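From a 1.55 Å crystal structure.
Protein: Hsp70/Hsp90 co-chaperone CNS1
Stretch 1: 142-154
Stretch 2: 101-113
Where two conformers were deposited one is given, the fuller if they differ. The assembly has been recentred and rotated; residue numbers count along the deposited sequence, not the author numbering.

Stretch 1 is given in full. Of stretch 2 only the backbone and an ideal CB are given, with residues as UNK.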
# COMPACT_ATOMS: atom_id res chain seq x y z
N TYR A 142 3.90 -3.54 -3.13
CA TYR A 142 5.13 -4.16 -3.60
C TYR A 142 5.27 -3.87 -5.08
O TYR A 142 4.40 -4.23 -5.87
CB TYR A 142 5.11 -5.68 -3.35
CG TYR A 142 4.91 -6.06 -1.89
CD1 TYR A 142 6.00 -6.25 -1.04
CD2 TYR A 142 3.62 -6.17 -1.35
CE1 TYR A 142 5.82 -6.57 0.30
CE2 TYR A 142 3.43 -6.50 -0.02
CZ TYR A 142 4.53 -6.69 0.81
OH TYR A 142 4.32 -7.00 2.13
N ILE A 143 6.37 -3.23 -5.47
CA ILE A 143 6.65 -2.93 -6.87
C ILE A 143 7.72 -3.92 -7.34
O ILE A 143 8.83 -3.94 -6.82
CB ILE A 143 7.06 -1.45 -7.07
CG1 ILE A 143 5.83 -0.56 -6.81
CG2 ILE A 143 7.61 -1.21 -8.47
CD1 ILE A 143 6.07 0.93 -6.90
N VAL A 144 7.34 -4.77 -8.31
CA VAL A 144 8.21 -5.86 -8.79
C VAL A 144 8.17 -5.90 -10.32
O VAL A 144 7.09 -5.94 -10.90
CB VAL A 144 7.75 -7.23 -8.24
CG1 VAL A 144 8.69 -8.35 -8.69
CG2 VAL A 144 7.69 -7.19 -6.71
N PRO A 145 9.34 -5.93 -10.99
CA PRO A 145 9.30 -6.06 -12.45
C PRO A 145 8.48 -7.26 -12.91
O PRO A 145 8.55 -8.32 -12.30
CB PRO A 145 10.77 -6.25 -12.82
CG PRO A 145 11.51 -5.54 -11.74
CD PRO A 145 10.72 -5.77 -10.49
N LYS A 146 7.69 -7.08 -13.98
CA LYS A 146 6.89 -8.16 -14.56
C LYS A 146 7.73 -9.43 -14.78
O LYS A 146 7.29 -10.54 -14.48
CB LYS A 146 6.25 -7.70 -15.87
CG LYS A 146 5.35 -8.72 -16.55
CD LYS A 146 4.75 -8.17 -17.84
CE LYS A 146 4.41 -9.28 -18.82
NZ LYS A 146 4.06 -8.74 -20.16
N VAL A 147 8.95 -9.25 -15.29
CA VAL A 147 9.83 -10.39 -15.60
C VAL A 147 10.38 -11.14 -14.37
O VAL A 147 10.86 -12.26 -14.51
CB VAL A 147 10.99 -9.99 -16.56
CG1 VAL A 147 10.42 -9.44 -17.87
CG2 VAL A 147 11.96 -9.00 -15.92
N GLU A 148 10.34 -10.51 -13.19
CA GLU A 148 10.72 -11.17 -11.93
C GLU A 148 9.52 -11.57 -11.05
O GLU A 148 9.71 -12.17 -9.99
CB GLU A 148 11.63 -10.25 -11.11
CG GLU A 148 12.90 -9.82 -11.83
CD GLU A 148 13.87 -9.10 -10.91
OE1 GLU A 148 14.39 -9.73 -9.97
OE2 GLU A 148 14.12 -7.90 -11.13
N SER A 149 8.30 -11.28 -11.50
CA SER A 149 7.11 -11.41 -10.66
C SER A 149 6.73 -12.86 -10.35
O SER A 149 6.39 -13.19 -9.22
CB SER A 149 5.91 -10.67 -11.28
OG SER A 149 5.57 -11.19 -12.54
N GLU A 150 6.81 -13.73 -11.36
CA GLU A 150 6.47 -15.15 -11.15
C GLU A 150 7.38 -15.81 -10.10
O GLU A 150 6.89 -16.52 -9.22
CB GLU A 150 6.47 -15.93 -12.48
CG GLU A 150 5.18 -15.72 -13.27
CD GLU A 150 5.36 -15.75 -14.78
OE1 GLU A 150 4.60 -15.04 -15.47
OE2 GLU A 150 6.25 -16.48 -15.28
N GLY A 151 8.68 -15.53 -10.19
CA GLY A 151 9.64 -16.01 -9.20
C GLY A 151 9.42 -15.44 -7.80
O GLY A 151 9.50 -16.17 -6.80
N TRP A 152 9.14 -14.15 -7.72
CA TRP A 152 8.89 -13.50 -6.44
C TRP A 152 7.60 -14.01 -5.77
O TRP A 152 7.59 -14.26 -4.57
CB TRP A 152 8.85 -11.97 -6.59
CG TRP A 152 8.59 -11.28 -5.29
CD1 TRP A 152 9.45 -11.15 -4.24
CD2 TRP A 152 7.37 -10.67 -4.88
NE1 TRP A 152 8.84 -10.49 -3.20
CE2 TRP A 152 7.56 -10.18 -3.57
CE3 TRP A 152 6.12 -10.48 -5.50
CZ2 TRP A 152 6.56 -9.50 -2.86
CZ3 TRP A 152 5.13 -9.80 -4.80
CH2 TRP A 152 5.35 -9.33 -3.49
N ILE A 153 6.54 -14.18 -6.56
CA ILE A 153 5.27 -14.75 -6.05
C ILE A 153 5.49 -16.18 -5.53
O ILE A 153 4.93 -16.56 -4.50
CB ILE A 153 4.16 -14.69 -7.11
CG1 ILE A 153 3.74 -13.24 -7.36
CG2 ILE A 153 2.92 -15.50 -6.69
CD1 ILE A 153 3.02 -13.04 -8.66
N SER A 154 6.31 -16.96 -6.23
CA SER A 154 6.63 -18.33 -5.81
C SER A 154 7.31 -18.40 -4.44
O SER A 154 7.08 -19.35 -3.69
CB SER A 154 7.51 -19.01 -6.86
OG SER A 154 7.71 -20.37 -6.54
N UNK A 101 6.94 -2.59 -14.51
CA UNK A 101 6.65 -3.12 -13.16
C UNK A 101 5.20 -3.55 -13.02
O UNK A 101 4.32 -3.03 -13.71
CB UNK A 101 6.97 -2.07 -12.09
N UNK A 102 4.97 -4.52 -12.13
CA UNK A 102 3.64 -4.82 -11.62
C UNK A 102 3.58 -4.37 -10.17
O UNK A 102 4.61 -4.24 -9.50
CB UNK A 102 3.31 -6.31 -11.75
N UNK A 103 2.36 -4.12 -9.69
CA UNK A 103 2.12 -3.70 -8.31
C UNK A 103 1.29 -4.79 -7.62
O UNK A 103 0.24 -5.19 -8.14
CB UNK A 103 1.41 -2.35 -8.26
N UNK A 104 1.76 -5.25 -6.47
CA UNK A 104 1.08 -6.25 -5.66
C UNK A 104 0.73 -5.70 -4.28
O UNK A 104 1.42 -4.83 -3.75
CB UNK A 104 1.95 -7.50 -5.52
N UNK A 105 -0.37 -6.20 -3.73
CA UNK A 105 -0.79 -5.88 -2.37
C UNK A 105 -1.21 -7.15 -1.66
O UNK A 105 -1.72 -8.09 -2.29
CB UNK A 105 -1.93 -4.86 -2.37
N UNK A 106 -0.98 -7.18 -0.35
CA UNK A 106 -1.34 -8.33 0.48
C UNK A 106 -2.84 -8.31 0.77
O UNK A 106 -3.43 -7.24 0.98
CB UNK A 106 -0.54 -8.33 1.78
N UNK A 107 -3.47 -9.49 0.78
CA UNK A 107 -4.90 -9.61 1.09
C UNK A 107 -5.09 -10.03 2.55
O UNK A 107 -4.13 -10.38 3.24
CB UNK A 107 -5.57 -10.62 0.16
N UNK A 108 -6.33 -10.00 3.02
CA UNK A 108 -6.62 -10.41 4.40
C UNK A 108 -6.20 -11.87 4.66
O UNK A 108 -5.76 -12.20 5.75
CB UNK A 108 -8.11 -10.24 4.69
N UNK A 109 -6.31 -12.72 3.63
CA UNK A 109 -5.88 -14.12 3.73
C UNK A 109 -4.36 -14.31 3.85
O UNK A 109 -3.91 -15.39 4.20
CB UNK A 109 -6.38 -14.89 2.50
N UNK A 110 -3.58 -13.26 3.57
CA UNK A 110 -2.12 -13.36 3.55
C UNK A 110 -1.55 -13.71 2.18
O UNK A 110 -0.35 -13.97 2.05
CB UNK A 110 -1.66 -14.41 4.57
N UNK A 111 -2.41 -13.73 1.16
CA UNK A 111 -2.00 -13.89 -0.23
C UNK A 111 -1.65 -12.56 -0.87
O UNK A 111 -1.62 -11.52 -0.20
CB UNK A 111 -3.11 -14.58 -1.03
N UNK A 112 -1.39 -12.59 -2.18
CA UNK A 112 -1.08 -11.40 -2.96
C UNK A 112 -2.04 -11.21 -4.13
O UNK A 112 -2.44 -12.17 -4.77
CB UNK A 112 0.36 -11.48 -3.48
N UNK A 113 -2.40 -9.96 -4.40
CA UNK A 113 -3.20 -9.61 -5.58
C UNK A 113 -2.44 -8.58 -6.41
O UNK A 113 -1.79 -7.69 -5.86
CB UNK A 113 -4.57 -9.07 -5.18

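The two stretches meet as antiparallel strands, and the helix that comes after the strand of stretch 1 folds back over one face of the pair. That face, carrying Tyr-142 and Val-144, lies beneath Ser-149, Trp-152 and Ile-153; the other carries Ile-143.

Position 101 pairs with Pro-145, the CA atoms of the two residues 4.0 Å apart. Its CB points sideways, and the ideal CB lies 3.8 Å from Ile-143 CG2. Next to that methyl a compact branched aliphatic suits the extended backbone; isoleucine or threonine could also be argued. The residue is Val-101, whose CB sits 3.7 Å from Ile-143 CG2.

Position 102 is a hydrogen-bonded pair with Val-144. Its CB points to the Val-144 face, the ideal CB 5.1 Å from Ser-149 CB and 4.9 Å from Lys-146 CA, so a medium or long apolar chain could reach Lys-146 and Ser-149; leucine, methionine or isoleucine would serve. It is Leu-102, with CG 4.0 Å from Lys-146 CA and CD1 3.8 Å from Ser-149 OG. That hydroxyl is already donated to Lys-146 O, so it asks no polar partner here. The backbone closes the ring: Leu-102 N to Val-144 O is 2.8 Å, and Val-144 N to Leu-102 O is 3.0 Å.

Position 103 turns to the opposite face, alongside Ile-143, with Ile-143 CG1 5.0 Å from the ideal CB. A beta-branched aliphatic such as valine or isoleucine would suit. Val-103 is found, its CG2 4.4 Å from Ile-143 CG1.

Position 104 offers the richest site. Its ideal CB is 4.0 Å from Trp-152 CZ3, and the space ahead is bordered by Val-144, Ser-149 and Ile-153. A large flat or long apolar side chain is called for: phenylalanine, leucine or methionine. Phe-104, with chi1 in m, extends between strand and helix. Its CD2 lies 3.8 Å from Trp-152 CZ3, its CE1 3.7 Å from Ile-153 CD1 and its CZ 4.0 Å from Ser-149 CB, while Val-144 CB approaches the ring edge. The two aromatic planes meet obliquely, at 47°. Hydrogen bonds hold the backbone: Phe-104 N to Tyr-142 O and Tyr-142 N to Phe-104 O are both 2.9 Å.

Position 105 points away, leaving stretch 1 little say; it is Met-105.

Position 106 points sideways, its ideal CB 4.7 Å from Tyr-142 CE2. Apolar or long polar chains are both possible near the phenol. Glu-106 places OE1 4.0 Å from Tyr-142 OH.

Positions 107 to 111 are out of reach. A type I turn spans 107 to 110, open space leaves 108 and 109 free to be polar or small, and phi of 91° at 110 calls for glycine. The residues are Thr-107, Lys-108, Ala-109, Gly-110 and Gly-111; Thr-107 OG1 accepts a weak bond from Gly-111 N.

Position 112 points toward stretch 1, its ideal CB 5.2 Å from Trp-152 CZ3 and 5.4 Å from Ile-153 CG1, a gap for a leucine, isoleucine or methionine. Leu-112 fills it: CD1 lies 3.5 Å from Trp-152 CZ3, and CD2 4.4 Å from Tyr-142 CD2.

Position 113 is out of reach of stretch 1; it is Ile-113, paired with Met-105 through backbone hydrogen bonds.

Stretch 2, residues 101-113: VLVFMETKAGGLI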
# COMPACT_ATOMS: atom_id res chain seq x y z
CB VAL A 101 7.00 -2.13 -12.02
CG1 VAL A 101 8.48 -1.78 -12.04
CG2 VAL A 101 6.13 -0.88 -12.03
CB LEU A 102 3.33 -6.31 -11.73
CG LEU A 102 3.35 -6.91 -13.14
CD1 LEU A 102 3.01 -8.39 -13.06
CD2 LEU A 102 2.40 -6.19 -14.08
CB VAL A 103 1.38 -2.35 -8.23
CG1 VAL A 103 1.24 -1.89 -6.78
CG2 VAL A 103 2.09 -1.29 -9.05
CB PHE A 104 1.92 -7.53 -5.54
CG PHE A 104 2.21 -8.18 -6.86
CD1 PHE A 104 1.31 -9.07 -7.41
CD2 PHE A 104 3.37 -7.87 -7.56
CE1 PHE A 104 1.56 -9.66 -8.64
CE2 PHE A 104 3.63 -8.46 -8.79
CZ PHE A 104 2.72 -9.35 -9.33
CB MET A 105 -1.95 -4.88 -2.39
CG MET A 105 -1.56 -3.54 -3.00
SD MET A 105 -2.88 -2.31 -3.14
CE MET A 105 -2.98 -1.76 -1.44
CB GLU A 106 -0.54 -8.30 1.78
CG GLU A 106 -0.70 -9.52 2.67
CD GLU A 106 0.17 -9.48 3.92
OE1 GLU A 106 1.22 -8.79 3.92
OE2 GLU A 106 -0.18 -10.17 4.90
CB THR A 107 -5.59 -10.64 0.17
OG1 THR A 107 -5.03 -11.94 0.39
CG2 THR A 107 -5.44 -10.26 -1.29
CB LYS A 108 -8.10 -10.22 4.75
CG LYS A 108 -8.36 -10.30 6.26
CD LYS A 108 -9.82 -10.06 6.62
CE LYS A 108 -10.04 -10.31 8.10
NZ LYS A 108 -11.47 -10.13 8.49
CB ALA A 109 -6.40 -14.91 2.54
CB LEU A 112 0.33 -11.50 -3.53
CG LEU A 112 1.49 -11.47 -2.54
CD1 LEU A 112 2.77 -11.89 -3.24
CD2 LEU A 112 1.64 -10.10 -1.91
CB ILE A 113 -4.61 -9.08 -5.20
CG1 ILE A 113 -5.48 -8.97 -6.45
CG2 ILE A 113 -4.56 -7.75 -4.46
CD1 ILE A 113 -6.95 -8.92 -6.14
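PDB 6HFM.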